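Local coordinates for glutathione transferase (Leptospira interrogans serovar Lai, PDB 3UBK), which binds glutathione and probably transfers it to electrophilic substrates, at residues T97-E100 with T101-I105; K134-Q137 with R138-R141; Y145-N149 with V150-A154. All blocks are in the same frame, centred on the assembly; numbering follows the deposited sequence.

Contact 1: residues T97-E100 with T101-I105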
loop_
_atom_site.group_PDB
_atom_site.type_symbol
_atom_site.label_atom_id
_atom_site.label_comp_id
_atom_site.label_asym_id
_atom_site.label_seq_id
_atom_site.Cartn_x
_atom_site.Cartn_y
_atom_site.Cartn_z
ATOM N N THR A 97 -6.744 -0.243 1.492
ATOM C CA THR A 97 -5.568 -0.350 2.354
ATOM C C THR A 97 -5.839 -1.179 3.601
ATOM O O THR A 97 -5.044 -2.051 3.959
ATOM C CB THR A 97 -5.036 1.043 2.755
ATOM O OG1 THR A 97 -4.556 1.709 1.581
ATOM C CG2 THR A 97 -3.896 0.922 3.749
ATOM N N ILE A 98 -6.958 -0.915 4.264
ATOM C CA ILE A 98 -7.308 -1.687 5.451
ATOM C C ILE A 98 -7.394 -3.171 5.119
ATOM O O ILE A 98 -6.829 -4.010 5.828
ATOM C CB ILE A 98 -8.642 -1.229 6.063
ATOM C CG1 ILE A 98 -8.496 0.162 6.680
ATOM C CG2 ILE A 98 -9.124 -2.244 7.110
ATOM C CD1 ILE A 98 -9.835 0.879 6.869
ATOM N N ILE A 99 -8.096 -3.501 4.038
ATOM C CA ILE A 99 -8.222 -4.901 3.644
ATOM C C ILE A 99 -6.880 -5.556 3.366
ATOM O O ILE A 99 -6.623 -6.676 3.815
ATOM C CB ILE A 99 -9.148 -5.095 2.424
ATOM C CG1 ILE A 99 -10.587 -4.777 2.818
ATOM C CG2 ILE A 99 -9.003 -6.526 1.893
ATOM C CD1 ILE A 99 -11.531 -4.564 1.644
ATOM N N GLU A 100 -6.004 -4.871 2.644
ATOM C CA GLU A 100 -4.728 -5.477 2.277
ATOM C C GLU A 100 -3.695 -5.484 3.395
ATOM O O GLU A 100 -3.027 -6.497 3.631
ATOM C CB GLU A 100 -4.119 -4.777 1.057
ATOM C CG GLU A 100 -4.733 -5.191 -0.238
ATOM C CD GLU A 100 -3.971 -4.665 -1.419
ATOM O OE1 GLU A 100 -3.037 -3.858 -1.239
ATOM O OE2 GLU A 100 -4.311 -5.058 -2.541
ATOM N N THR A 101 -3.542 -4.345 4.061
ATOM C CA THR A 101 -2.441 -4.167 5.009
ATOM C C THR A 101 -2.756 -4.679 6.403
ATOM O O THR A 101 -1.893 -5.243 7.068
ATOM C CB THR A 101 -1.983 -2.692 5.078
ATOM O OG1 THR A 101 -1.661 -2.247 3.755
ATOM C CG2 THR A 101 -0.739 -2.550 5.952
ATOM N N TYR A 102 -3.980 -4.503 6.849
ATOM C CA TYR A 102 -4.346 -4.860 8.191
ATOM C C TYR A 102 -5.155 -6.142 8.290
ATOM O O TYR A 102 -5.400 -6.618 9.363
ATOM C CB TYR A 102 -5.102 -3.714 8.839
ATOM C CG TYR A 102 -4.436 -2.388 8.673
ATOM C CD1 TYR A 102 -3.120 -2.218 8.960
ATOM C CD2 TYR A 102 -5.134 -1.307 8.236
ATOM C CE1 TYR A 102 -2.527 -1.021 8.811
ATOM C CE2 TYR A 102 -4.557 -0.120 8.089
ATOM C CZ TYR A 102 -3.253 0.025 8.360
ATOM O OH TYR A 102 -2.681 1.236 8.196
ATOM N N LEU A 103 -5.579 -6.688 7.169
ATOM C CA LEU A 103 -6.289 -7.965 7.182
ATOM C C LEU A 103 -5.507 -9.082 6.511
ATOM O O LEU A 103 -5.327 -10.151 7.096
ATOM C CB LEU A 103 -7.681 -7.844 6.569
ATOM C CG LEU A 103 -8.701 -7.023 7.356
ATOM C CD1 LEU A 103 -10.031 -7.047 6.642
ATOM C CD2 LEU A 103 -8.849 -7.544 8.792
ATOM N N ASP A 104 -5.029 -8.841 5.292
ATOM C CA ASP A 104 -4.372 -9.904 4.532
ATOM C C ASP A 104 -2.928 -10.175 4.924
ATOM O O ASP A 104 -2.491 -11.329 4.943
ATOM C CB ASP A 104 -4.427 -9.644 3.027
ATOM C CG ASP A 104 -3.976 -10.845 2.229
ATOM O OD1 ASP A 104 -4.647 -11.895 2.326
ATOM O OD2 ASP A 104 -2.952 -10.748 1.527
ATOM N N ILE A 105 -2.168 -9.120 5.194
ATOM C CA ILE A 105 -0.772 -9.311 5.554
ATOM C C ILE A 105 -0.667 -10.135 6.841
ATOM O O ILE A 105 0.095 -11.100 6.909
ATOM C CB ILE A 105 -0.022 -7.977 5.674
ATOM C CG1 ILE A 105 0.217 -7.394 4.275
ATOM C CG2 ILE A 105 1.318 -8.175 6.384
ATOM C CD1 ILE A 105 1.089 -6.154 4.277
#

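Contact 2: residues K134-Q137 with R138-R141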
loop_
_atom_site.group_PDB
_atom_site.type_symbol
_atom_site.label_atom_id
_atom_site.label_comp_id
_atom_site.label_asym_id
_atom_site.label_seq_id
_atom_site.Cartn_x
_atom_site.Cartn_y
_atom_site.Cartn_z
ATOM N N LYS A 134 -13.272 -4.633 12.750
ATOM C CA LYS A 134 -14.031 -3.573 13.405
ATOM C C LYS A 134 -13.684 -2.202 12.831
ATOM O O LYS A 134 -14.534 -1.310 12.762
ATOM C CB LYS A 134 -13.798 -3.596 14.925
ATOM C CG LYS A 134 -14.096 -4.945 15.568
ATOM C CD LYS A 134 -14.081 -4.869 17.084
ATOM C CE LYS A 134 -14.405 -6.223 17.705
ATOM N NZ LYS A 134 -14.464 -6.154 19.192
ATOM N N ALA A 135 -12.430 -2.027 12.432
ATOM C CA ALA A 135 -12.040 -0.805 11.729
ATOM C C ALA A 135 -12.738 -0.752 10.372
ATOM O O ALA A 135 -13.386 0.238 10.040
ATOM C CB ALA A 135 -10.526 -0.756 11.551
ATOM N N LEU A 136 -12.593 -1.824 9.598
ATOM C CA LEU A 136 -13.245 -1.944 8.284
ATOM C C LEU A 136 -14.741 -1.676 8.381
ATOM O O LEU A 136 -15.296 -0.905 7.603
ATOM C CB LEU A 136 -12.981 -3.327 7.675
ATOM C CG LEU A 136 -13.495 -3.582 6.248
ATOM C CD1 LEU A 136 -12.875 -2.589 5.269
ATOM C CD2 LEU A 136 -13.213 -5.017 5.824
ATOM N N GLN A 137 -15.394 -2.296 9.357
ATOM C CA GLN A 137 -16.826 -2.091 9.556
ATOM C C GLN A 137 -17.186 -0.606 9.555
ATOM O O GLN A 137 -18.271 -0.214 9.130
ATOM C CB GLN A 137 -17.288 -2.763 10.860
ATOM C CG GLN A 137 -18.798 -2.793 11.056
ATOM C CD GLN A 137 -19.495 -3.711 10.066
ATOM O OE1 GLN A 137 -19.230 -4.912 10.026
ATOM N NE2 GLN A 137 -20.381 -3.145 9.252
ATOM N N ARG A 138 -16.269 0.233 10.013
ATOM C CA ARG A 138 -16.562 1.657 10.120
ATOM C C ARG A 138 -16.669 2.391 8.776
ATOM O O ARG A 138 -17.365 3.402 8.682
ATOM C CB ARG A 138 -15.521 2.355 11.009
ATOM C CG ARG A 138 -15.568 1.964 12.494
ATOM C CD ARG A 138 -14.590 2.825 13.322
ATOM N NE ARG A 138 -14.201 2.160 14.564
ATOM C CZ ARG A 138 -14.633 2.513 15.773
ATOM N NH1 ARG A 138 -15.456 3.545 15.917
ATOM N NH2 ARG A 138 -14.224 1.843 16.839
ATOM N N VAL A 139 -15.973 1.913 7.744
ATOM C CA VAL A 139 -15.944 2.650 6.469
ATOM C C VAL A 139 -16.724 1.999 5.309
ATOM O O VAL A 139 -16.985 2.655 4.293
ATOM C CB VAL A 139 -14.494 2.974 5.991
ATOM C CG1 VAL A 139 -13.893 4.147 6.772
ATOM C CG2 VAL A 139 -13.612 1.760 6.085
ATOM N N VAL A 140 -17.094 0.728 5.457
ATOM C CA VAL A 140 -17.817 0.014 4.390
ATOM C C VAL A 140 -19.294 0.372 4.351
ATOM O O VAL A 140 -19.885 0.730 5.376
ATOM C CB VAL A 140 -17.684 -1.517 4.501
ATOM C CG1 VAL A 140 -16.232 -1.928 4.422
ATOM C CG2 VAL A 140 -18.345 -2.033 5.782
ATOM N N ARG A 141 -19.884 0.276 3.161
ATOM C CA ARG A 141 -21.299 0.597 2.957
ATOM C C ARG A 141 -22.101 -0.599 2.409
ATOM O O ARG A 141 -23.265 -0.800 2.780
ATOM C CB ARG A 141 -21.444 1.772 1.990
ATOM C CG ARG A 141 -21.070 3.160 2.535
ATOM C CD ARG A 141 -21.255 4.161 1.387
ATOM N NE ARG A 141 -21.285 5.564 1.780
ATOM C CZ ARG A 141 -20.399 6.471 1.375
ATOM N NH1 ARG A 141 -19.401 6.120 0.571
ATOM N NH2 ARG A 141 -20.508 7.731 1.772
#

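Contact 3: residues Y145-N149 with V150-A154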
loop_
_atom_site.group_PDB
_atom_site.type_symbol
_atom_site.label_atom_id
_atom_site.label_comp_id
_atom_site.label_asym_id
_atom_site.label_seq_id
_atom_site.Cartn_x
_atom_site.Cartn_y
_atom_site.Cartn_z
ATOM N N TYR A 145 -22.200 -2.349 -3.442
ATOM C CA TYR A 145 -20.755 -2.535 -3.478
ATOM C C TYR A 145 -20.093 -2.110 -2.171
ATOM O O TYR A 145 -20.710 -1.469 -1.312
ATOM C CB TYR A 145 -20.143 -1.796 -4.682
ATOM C CG TYR A 145 -20.635 -2.383 -5.976
ATOM C CD1 TYR A 145 -20.088 -3.563 -6.479
ATOM C CD2 TYR A 145 -21.672 -1.788 -6.675
ATOM C CE1 TYR A 145 -20.555 -4.121 -7.643
ATOM C CE2 TYR A 145 -22.155 -2.341 -7.853
ATOM C CZ TYR A 145 -21.590 -3.500 -8.332
ATOM O OH TYR A 145 -22.070 -4.037 -9.498
ATOM N N ILE A 146 -18.828 -2.462 -2.009
ATOM C CA ILE A 146 -18.228 -2.268 -0.697
ATOM C C ILE A 146 -18.193 -0.803 -0.236
ATOM O O ILE A 146 -18.375 -0.531 0.960
ATOM C CB ILE A 146 -16.856 -2.944 -0.579
ATOM C CG1 ILE A 146 -16.399 -2.951 0.893
ATOM C CG2 ILE A 146 -15.859 -2.284 -1.519
ATOM C CD1 ILE A 146 -15.407 -4.077 1.209
ATOM N N ALA A 147 -18.012 0.134 -1.173
ATOM C CA ALA A 147 -17.870 1.551 -0.820
ATOM C C ALA A 147 -19.096 2.402 -1.155
ATOM O O ALA A 147 -19.088 3.607 -0.939
ATOM C CB ALA A 147 -16.593 2.157 -1.490
ATOM N N GLY A 148 -20.153 1.787 -1.681
ATOM C CA GLY A 148 -21.301 2.557 -2.147
ATOM C C GLY A 148 -22.056 1.847 -3.261
ATOM O O GLY A 148 -22.051 0.622 -3.346
ATOM N N ASN A 149 -22.705 2.613 -4.130
ATOM C CA ASN A 149 -23.606 2.002 -5.105
ATOM C C ASN A 149 -22.944 1.603 -6.436
ATOM O O ASN A 149 -23.613 1.083 -7.327
ATOM C CB ASN A 149 -24.821 2.909 -5.338
ATOM C CG ASN A 149 -24.467 4.176 -6.072
ATOM O OD1 ASN A 149 -23.310 4.391 -6.424
ATOM N ND2 ASN A 149 -25.463 5.016 -6.325
ATOM N N VAL A 150 -21.637 1.840 -6.564
ATOM C CA VAL A 150 -20.911 1.483 -7.790
ATOM C C VAL A 150 -19.610 0.722 -7.512
ATOM O O VAL A 150 -18.998 0.876 -6.460
ATOM C CB VAL A 150 -20.596 2.728 -8.683
ATOM C CG1 VAL A 150 -21.883 3.290 -9.295
ATOM C CG2 VAL A 150 -19.842 3.821 -7.885
ATOM N N PHE A 151 -19.202 -0.103 -8.472
ATOM C CA PHE A 151 -17.978 -0.901 -8.373
ATOM C C PHE A 151 -16.786 0.068 -8.306
ATOM O O PHE A 151 -16.756 1.053 -9.039
ATOM C CB PHE A 151 -17.876 -1.766 -9.625
ATOM C CG PHE A 151 -16.743 -2.770 -9.607
ATOM C CD1 PHE A 151 -15.432 -2.375 -9.868
ATOM C CD2 PHE A 151 -16.999 -4.112 -9.381
ATOM C CE1 PHE A 151 -14.413 -3.289 -9.888
ATOM C CE2 PHE A 151 -15.980 -5.038 -9.408
ATOM C CZ PHE A 151 -14.683 -4.631 -9.659
ATOM N N THR A 152 -15.834 -0.177 -7.408
ATOM C CA THR A 152 -14.623 0.653 -7.335
ATOM C C THR A 152 -13.421 -0.211 -7.088
ATOM O O THR A 152 -13.537 -1.431 -6.976
ATOM C CB THR A 152 -14.657 1.657 -6.170
ATOM O OG1 THR A 152 -14.646 0.933 -4.931
ATOM C CG2 THR A 152 -15.888 2.541 -6.246
ATOM N N LEU A 153 -12.263 0.432 -6.963
ATOM C CA LEU A 153 -11.028 -0.257 -6.581
ATOM C C LEU A 153 -11.230 -1.089 -5.307
ATOM O O LEU A 153 -10.640 -2.163 -5.138
ATOM C CB LEU A 153 -9.928 0.790 -6.298
ATOM C CG LEU A 153 -8.674 0.193 -5.636
ATOM C CD1 LEU A 153 -7.927 -0.676 -6.654
ATOM C CD2 LEU A 153 -7.742 1.275 -5.064
ATOM N N ALA A 154 -12.014 -0.569 -4.379
ATOM C CA ALA A 154 -12.184 -1.279 -3.116
ATOM C C ALA A 154 -12.875 -2.648 -3.307
ATOM O O ALA A 154 -12.698 -3.551 -2.492
ATOM C CB ALA A 154 -12.940 -0.416 -2.114
HETATM O O HOH W 1 -17.316 0.315 -3.946
#

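Contact 1: residues T97-E100 with T101-I105
Ile98 and Tyr102 pack against each other one turn apart on helix 86-111, on the side that meets the second subunit. Ile98 CG1 comes in at the edge of the phenol ring, in its plane, 4.0 Å from Tyr102 CD2. With chi1 at -48°, Tyr102 CG sits beside its own backbone N, and the ring lies back along the preceding turn, with CD2 3.6 Å from Ile98 CA. The hydroxyl is held by Glu63 of the second subunit. Next to this pair, Ile99 and Leu103 are buried in the bundle, Ile99 against His161 of helix 153-169 and Leu103 against Leu162 of the same helix and Leu136 of helix 119-139. The looser side is that of Thr101 and the exposed Ile105. Thr101 runs alongside Thr97, its OG1 3.9 Å from Thr97 CG2, while Thr97 OG1 bonds Arg93 O. The backbone changes step along the way. Thr101 N bonds Thr97 O at 2.7 Å, almost straight, as in an ordinary alpha-helix, but Asp104 N reaches Ile99 O at 3.1 Å and Ile105 N reaches Glu100 O at 3.2 Å, both five residues back. Glu100 points its carboxylate to Lys17 and His161, its side chain about 4 Å from that of the glutathione-binding Ser64. This is a pi-type widening in the long first helix of the GST C-terminal domain, set between the dimer interface and the glutathione site.

Contact 2: residues K134-Q137 with R138-R141
Two i-to-i+3 bonds, Arg138 N to Ala135 O at 2.9 Å and Val139 N to Leu136 O at 2.9 Å, appear here beside an ordinary i-to-i+4 bond from Val140 N to Leu136 O at 3.2 Å. The two donors on Leu136 O approach differently, Val140 N nearly in line with the C=O bond and Val139 N from above the carbonyl plane, so this one oxygen ties down the last two residues of the turn. Among the side chains, Leu136 and Val140 cross at about a right angle. Leu136 CG is anti to its backbone N (chi1 -175°), and from there the CD1 methyl meets Val140 CG1 at 3.5 Å, a close apolar fit. Val139 CG2 lies farther off, 4.5 Å from Leu136 CD1. On the side facing the second subunit the Arg138 side chain runs back along the helix, its CG 3.4 Å from Lys134 O, before its guanidinium forms a salt bridge with Glu40 of that subunit. Gln137 bends at chi2, and its OE1 accepts from Asn183 N. After Val139 the chain leaves helical angles, Val140 turning extended with psi 152°: a helix C-terminus with 3-10 character, ending the second helix of the GST C-terminal domain.

Contact 3: residues Y145-N149 with V150-A154
Two first torsions bring Tyr145 and Phe151 together: the tyrosine CG lies opposite its carbonyl carbon (chi1 -64°), whereas the phenylalanine CG is anti to its backbone N (chi1 -173°). They do so in the loop that forms the N-terminal cap of helix 153-169, which opens with a type I beta turn from Tyr145 to Gly148. The rings meet as an offset edge-to-face pair, centroids 6.0 Å apart and planes at 70°, with the Phe151 edge toward the Tyr145 face. Phe151 CB also sits over that face, 4.2 Å from the ring centroid, a CH-pi contact, and Phe151 N lies 3.5 Å above the Tyr145 ring plane, toward the rim. The Tyr145 hydroxyl bonds Lys195. Thr152 is the N-cap residue; its OG1 accepts from Ala154 N at 3.1 Å. Asp155 answers with its carboxylate, taking Thr152 N and, from the turn, Ile146 N. The Asp155-to-Thr152 N half of a capping box is thus present, while OG1 takes Ala154 N; with the packing of Phe151 on Cys156, this is consistent with the N-capping box and hydrophobic staple known at this helix in GSTs. Inside the bend, Ile146 directs CG2 between its own N and carbonyl carbon, and that methyl touches Ala154 CB at 3.5 Å, fastening the turn to the helix start. One water links turn and cap: it accepts from Ala147 N at 2.9 Å and from Thr152 OG1 at 2.9 Å, and donates to Val150 O at 3.1 Å.

All three contacts belong to the helical C-terminal domain and join around one apolar seam. Contacts 1 and 2, centres about 13 Å apart, mesh where Leu103 CD1 lies 3.9 Å from Leu136 CD2, and both also reach the second subunit. Contact 3 touches no other protein chain in the assembly; it meets contact 2 as the chain returns, with a probable hydrogen bond of 2.8 Å from Arg141 N to Ile146 O. Ile146 is shared further: its CD1 stands 3.9 Å from Ile99 CD1 of contact 1, although those two centres are about 17 Å apart. Of the three, contact 1 alone borders the glutathione site; contacts 2 and 3 lie away from it.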